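PDB 6PWI: putative hyaluronoglucosaminidase from Clostridium perfringens, which probably acts as a hexosaminidase of glycoside hydrolase family 84, this chain being the part with the family's catalytic barrel. Local coordinates for residues 62-66 with 67-71; 74-78 with 79-83. All coordinates share one frame; numbering follows the deposited sequence.

Contact 1. Residues 62-66 with 67-71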
loop_
_atom_site.group_PDB
_atom_site.type_symbol
_atom_site.label_atom_id
_atom_site.label_comp_id
_atom_site.label_asym_id
_atom_site.label_seq_id
_atom_site.Cartn_x
_atom_site.Cartn_y
_atom_site.Cartn_z
ATOM N N GLU A 62 -19.525 24.192 8.512
ATOM C CA GLU A 62 -20.175 23.390 9.538
ATOM C C GLU A 62 -20.085 21.899 9.214
ATOM O O GLU A 62 -20.161 21.072 10.120
ATOM C CB GLU A 62 -21.628 23.847 9.709
ATOM C CG GLU A 62 -21.756 25.230 10.325
ATOM C CD GLU A 62 -21.317 25.333 11.777
ATOM O OE1 GLU A 62 -21.627 24.406 12.553
ATOM O OE2 GLU A 62 -20.666 26.340 12.136
ATOM N N GLY A 63 -19.921 21.561 7.929
ATOM C CA GLY A 63 -19.888 20.175 7.490
ATOM C C GLY A 63 -18.541 19.480 7.711
ATOM O O GLY A 63 -18.450 18.262 7.544
ATOM N N ILE A 64 -17.507 20.255 8.074
ATOM C CA ILE A 64 -16.149 19.758 8.245
ATOM C C ILE A 64 -16.020 19.118 9.632
ATOM O O ILE A 64 -16.347 19.748 10.638
ATOM C CB ILE A 64 -15.139 20.907 8.013
ATOM C CG1 ILE A 64 -15.310 21.593 6.650
ATOM C CG2 ILE A 64 -13.707 20.455 8.250
ATOM C CD1 ILE A 64 -15.363 20.663 5.453
ATOM N N ASP A 65 -15.558 17.857 9.684
ATOM C CA ASP A 65 -15.537 17.088 10.926
ATOM C C ASP A 65 -14.231 17.318 11.682
ATOM O O ASP A 65 -13.329 17.987 11.176
ATOM C CB ASP A 65 -15.860 15.605 10.706
ATOM C CG ASP A 65 -14.811 14.790 9.953
ATOM O OD1 ASP A 65 -13.637 15.233 9.875
ATOM O OD2 ASP A 65 -15.177 13.700 9.445
ATOM N N GLU A 66 -14.138 16.750 12.893
ATOM C CA GLU A 66 -13.019 17.030 13.780
ATOM C C GLU A 66 -11.711 16.514 13.177
ATOM O O GLU A 66 -10.683 17.189 13.263
ATOM C CB GLU A 66 -13.257 16.499 15.195
ATOM C CG GLU A 66 -14.115 17.420 16.056
ATOM C CD GLU A 66 -13.576 18.816 16.367
ATOM O OE1 GLU A 66 -12.451 18.917 16.917
ATOM O OE2 GLU A 66 -14.287 19.812 16.065
ATOM N N ALA A 67 -11.762 15.322 12.568
ATOM C CA ALA A 67 -10.580 14.716 11.972
ATOM C C ALA A 67 -10.013 15.621 10.877
ATOM O O ALA A 67 -8.799 15.728 10.722
ATOM C CB ALA A 67 -10.904 13.334 11.457
ATOM N N THR A 68 -10.908 16.291 10.144
ATOM C CA THR A 68 -10.554 17.158 9.033
ATOM C C THR A 68 -9.982 18.483 9.552
ATOM O O THR A 68 -9.049 19.021 8.962
ATOM C CB THR A 68 -11.733 17.266 8.053
ATOM O OG1 THR A 68 -12.200 15.943 7.783
ATOM C CG2 THR A 68 -11.385 17.937 6.744
ATOM N N LYS A 69 -10.526 19.013 10.654
ATOM C CA LYS A 69 -9.959 20.210 11.253
ATOM C C LYS A 69 -8.532 19.925 11.723
ATOM O O LYS A 69 -7.619 20.695 11.423
ATOM C CB LYS A 69 -10.827 20.748 12.395
ATOM C CG LYS A 69 -12.274 21.068 12.037
ATOM C CD LYS A 69 -13.033 21.757 13.157
ATOM C CE LYS A 69 -14.533 21.753 12.949
ATOM N NZ LYS A 69 -15.233 22.745 13.804
ATOM N N ASN A 70 -8.348 18.810 12.446
ATOM C CA ASN A 70 -7.060 18.410 13.002
ATOM C C ASN A 70 -6.011 18.261 11.899
ATOM O O ASN A 70 -4.835 18.559 12.110
ATOM C CB ASN A 70 -7.168 17.126 13.827
ATOM C CG ASN A 70 -7.835 17.341 15.171
ATOM O OD1 ASN A 70 -7.677 18.392 15.788
ATOM N ND2 ASN A 70 -8.569 16.353 15.649
ATOM N N ARG A 71 -6.452 17.801 10.723
ATOM C CA ARG A 71 -5.564 17.638 9.586
ATOM C C ARG A 71 -5.019 18.991 9.123
ATOM O O ARG A 71 -3.850 19.085 8.750
ATOM C CB ARG A 71 -6.246 16.857 8.457
ATOM C CG ARG A 71 -5.301 16.407 7.350
ATOM C CD ARG A 71 -4.175 15.505 7.825
ATOM N NE ARG A 71 -3.978 14.429 6.871
ATOM C CZ ARG A 71 -3.053 13.481 6.971
ATOM N NH1 ARG A 71 -2.214 13.481 7.992
ATOM N NH2 ARG A 71 -2.968 12.539 6.048
#
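Asp-65 sets its carboxylate against the N-terminal end of helix 66-78, where its OD1 takes two bonds from Thr-68. The backbone N of Thr-68 meets Asp-65 OD1 at 2.9 Å, nearly along the C-O axis, while Thr-68 OG1 donates to the same oxygen of Asp-65, OD1, at 2.6 Å from above the carboxylate plane. With chi1 at 69°, CG of Asp-65 is tucked between its own N and carbonyl carbon, a rotation that brings the acid forward to the N-H of Thr-68, as an N-cap. The main chain follows suit, Lys-69 N donating to Asp-65 O at 3.0 Å and Asn-70 N to Glu-66 O, the first i to i+4 bonds of the helix. Ile-64 adds an apolar flank: its CG2 rests 3.7 Å from Thr-68 CG2, the two side chains crossing at about a right angle. On the outer side Lys-69 extends back past Glu-66, whose OE2 lies 3.8 Å from Lys-69 NZ in a long salt bridge. Lys-248 pairs with the remaining oxygen of Asp-65, OD2, and Thr-144 bonds to Thr-68 OG1. A negative carboxylate at the positive end of the helix dipole, with a lysine on its second oxygen, would be expected to stay ionised.

Contact 2. Residues 74-78 with 79-83; sequences EVLSI and KGINH
The imidazole of His-83 is met obliquely by CD1 of Leu-76, which lies 4.1 Å from His-83 CG and closer still, 3.6 Å, to His-83 CB; the two side chains cross at about a right angle. The peptide carbonyls at the helix end carry the polar part. Both sides of the Leu-76 carbonyl are used: Ile-81 N donates to Leu-76 O at 3.0 Å and Lys-79 N to the same oxygen at 3.2 Å, from opposite faces of its plane. Gly-80 N stands almost directly above the next carbonyl plane, 3.2 Å from Ser-77 O. The bonds from Ile-81 and Gly-80 define a Schellman motif, with Gly-80 as the C-prime residue at positive phi (48°). Beyond the turn, Ile-81 CB comes within 4.3 Å of Leu-76 CB, an apolar contact closing the helix end. Lys-79, bent at chi2 and chi3 (-62° and -71°), carries its aliphatic part past the Ile-78 carbonyl, and its NZ bonds to Gly-163 O. Leu-76 and His-83 both touch Val-58 of strand 55-60, Ile-81 touches Ala-56, and Val-75 packs on helix 144-158, so different side chains here meet strand and helix within the beta-alpha-beta unit 55-60, 66-78, 82-85.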
loop_
_atom_site.group_PDB
_atom_site.type_symbol
_atom_site.label_atom_id
_atom_site.label_comp_id
_atom_site.label_asym_id
_atom_site.label_seq_id
_atom_site.Cartn_x
_atom_site.Cartn_y
_atom_site.Cartn_z
ATOM N N GLU A 74 -2.384 20.208 11.727
ATOM C CA GLU A 74 -1.141 19.514 11.419
ATOM C C GLU A 74 -0.388 20.272 10.330
ATOM O O GLU A 74 0.816 20.504 10.432
ATOM C CB GLU A 74 -1.432 18.138 10.819
ATOM C CG GLU A 74 -1.108 16.955 11.714
ATOM C CD GLU A 74 -1.091 15.633 10.956
ATOM O OE1 GLU A 74 -0.080 15.357 10.274
ATOM O OE2 GLU A 74 -2.100 14.892 11.021
ATOM N N VAL A 75 -1.114 20.646 9.275
ATOM C CA VAL A 75 -0.509 21.298 8.128
ATOM C C VAL A 75 0.052 22.659 8.537
ATOM O O VAL A 75 1.132 23.033 8.090
ATOM C CB VAL A 75 -1.492 21.382 6.944
ATOM C CG1 VAL A 75 -1.066 22.406 5.905
ATOM C CG2 VAL A 75 -1.689 20.018 6.301
ATOM N N LEU A 76 -0.669 23.382 9.404
ATOM C CA LEU A 76 -0.228 24.707 9.821
ATOM C C LEU A 76 1.065 24.621 10.635
ATOM O O LEU A 76 1.958 25.456 10.467
ATOM C CB LEU A 76 -1.328 25.415 10.621
ATOM C CG LEU A 76 -2.567 25.838 9.835
ATOM C CD1 LEU A 76 -3.414 26.800 10.650
ATOM C CD2 LEU A 76 -2.188 26.466 8.507
ATOM N N SER A 77 1.161 23.608 11.508
ATOM C CA SER A 77 2.288 23.501 12.423
ATOM C C SER A 77 3.569 23.032 11.722
ATOM O O SER A 77 4.655 23.165 12.280
ATOM C CB SER A 77 1.954 22.656 13.624
ATOM O OG SER A 77 1.850 21.295 13.254
ATOM N N ILE A 78 3.450 22.513 10.491
ATOM C CA ILE A 78 4.617 22.161 9.694
ATOM C C ILE A 78 5.451 23.415 9.437
ATOM O O ILE A 78 6.675 23.330 9.395
ATOM C CB ILE A 78 4.228 21.404 8.401
ATOM C CG1 ILE A 78 3.979 19.918 8.690
ATOM C CG2 ILE A 78 5.270 21.589 7.306
ATOM C CD1 ILE A 78 3.177 19.198 7.626
ATOM N N LYS A 79 4.784 24.570 9.308
ATOM C CA LYS A 79 5.446 25.844 9.058
ATOM C C LYS A 79 5.298 26.773 10.262
ATOM O O LYS A 79 5.419 27.987 10.118
ATOM C CB LYS A 79 4.854 26.548 7.831
ATOM C CG LYS A 79 4.853 25.758 6.530
ATOM C CD LYS A 79 6.232 25.398 6.032
ATOM C CE LYS A 79 7.010 26.583 5.512
ATOM N NZ LYS A 79 8.293 26.148 4.914
ATOM N N GLY A 80 5.027 26.196 11.438
ATOM C CA GLY A 80 4.879 26.956 12.669
ATOM C C GLY A 80 3.963 28.172 12.511
ATOM O O GLY A 80 4.265 29.244 13.028
ATOM N N ILE A 81 2.852 27.990 11.783
ATOM C CA ILE A 81 1.826 29.008 11.623
ATOM C C ILE A 81 0.800 28.859 12.744
ATOM O O ILE A 81 0.118 27.837 12.831
ATOM C CB ILE A 81 1.153 28.891 10.243
ATOM C CG1 ILE A 81 2.151 29.070 9.097
ATOM C CG2 ILE A 81 -0.019 29.854 10.133
ATOM C CD1 ILE A 81 1.543 28.885 7.728
ATOM N N ASN A 82 0.704 29.890 13.595
ATOM C CA ASN A 82 -0.367 30.003 14.573
ATOM C C ASN A 82 -1.636 30.438 13.848
ATOM O O ASN A 82 -1.568 31.037 12.778
ATOM C CB ASN A 82 -0.039 31.009 15.678
ATOM C CG ASN A 82 1.141 30.598 16.530
ATOM O OD1 ASN A 82 1.026 29.706 17.371
ATOM N ND2 ASN A 82 2.271 31.256 16.327
ATOM N N HIS A 83 -2.789 30.135 14.447
ATOM C CA HIS A 83 -4.064 30.406 13.806
ATOM C C HIS A 83 -5.064 30.954 14.818
ATOM O O HIS A 83 -4.956 30.704 16.017
ATOM C CB HIS A 83 -4.623 29.124 13.178
ATOM C CG HIS A 83 -4.995 28.100 14.196
ATOM N ND1 HIS A 83 -6.296 27.942 14.646
ATOM C CD2 HIS A 83 -4.238 27.212 14.878
ATOM C CE1 HIS A 83 -6.330 26.987 15.553
ATOM N NE2 HIS A 83 -5.076 26.520 15.711
#

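Overall arrangement
Read from the N terminus, the two contacts illustrate how one helix of a beta-alpha-beta unit is begun and ended by local side-chain and backbone chemistry. The chain leaves strand 55-60, and contact 1 closes the loop that leads into helix 66-78; contact 2 then closes the turn from that helix into strand 82-85, which pairs parallel with strand 55-60. The contacts stand in series, neither nested nor crossing, with their centres about 16 Å apart, and have helix 66-78 in common. Together they mark the two ends of the helix of this crossover in the N-terminal domain, related to domain 2 of family 20 hydrolases, and the helix packs against helix 144-158 at both contacts.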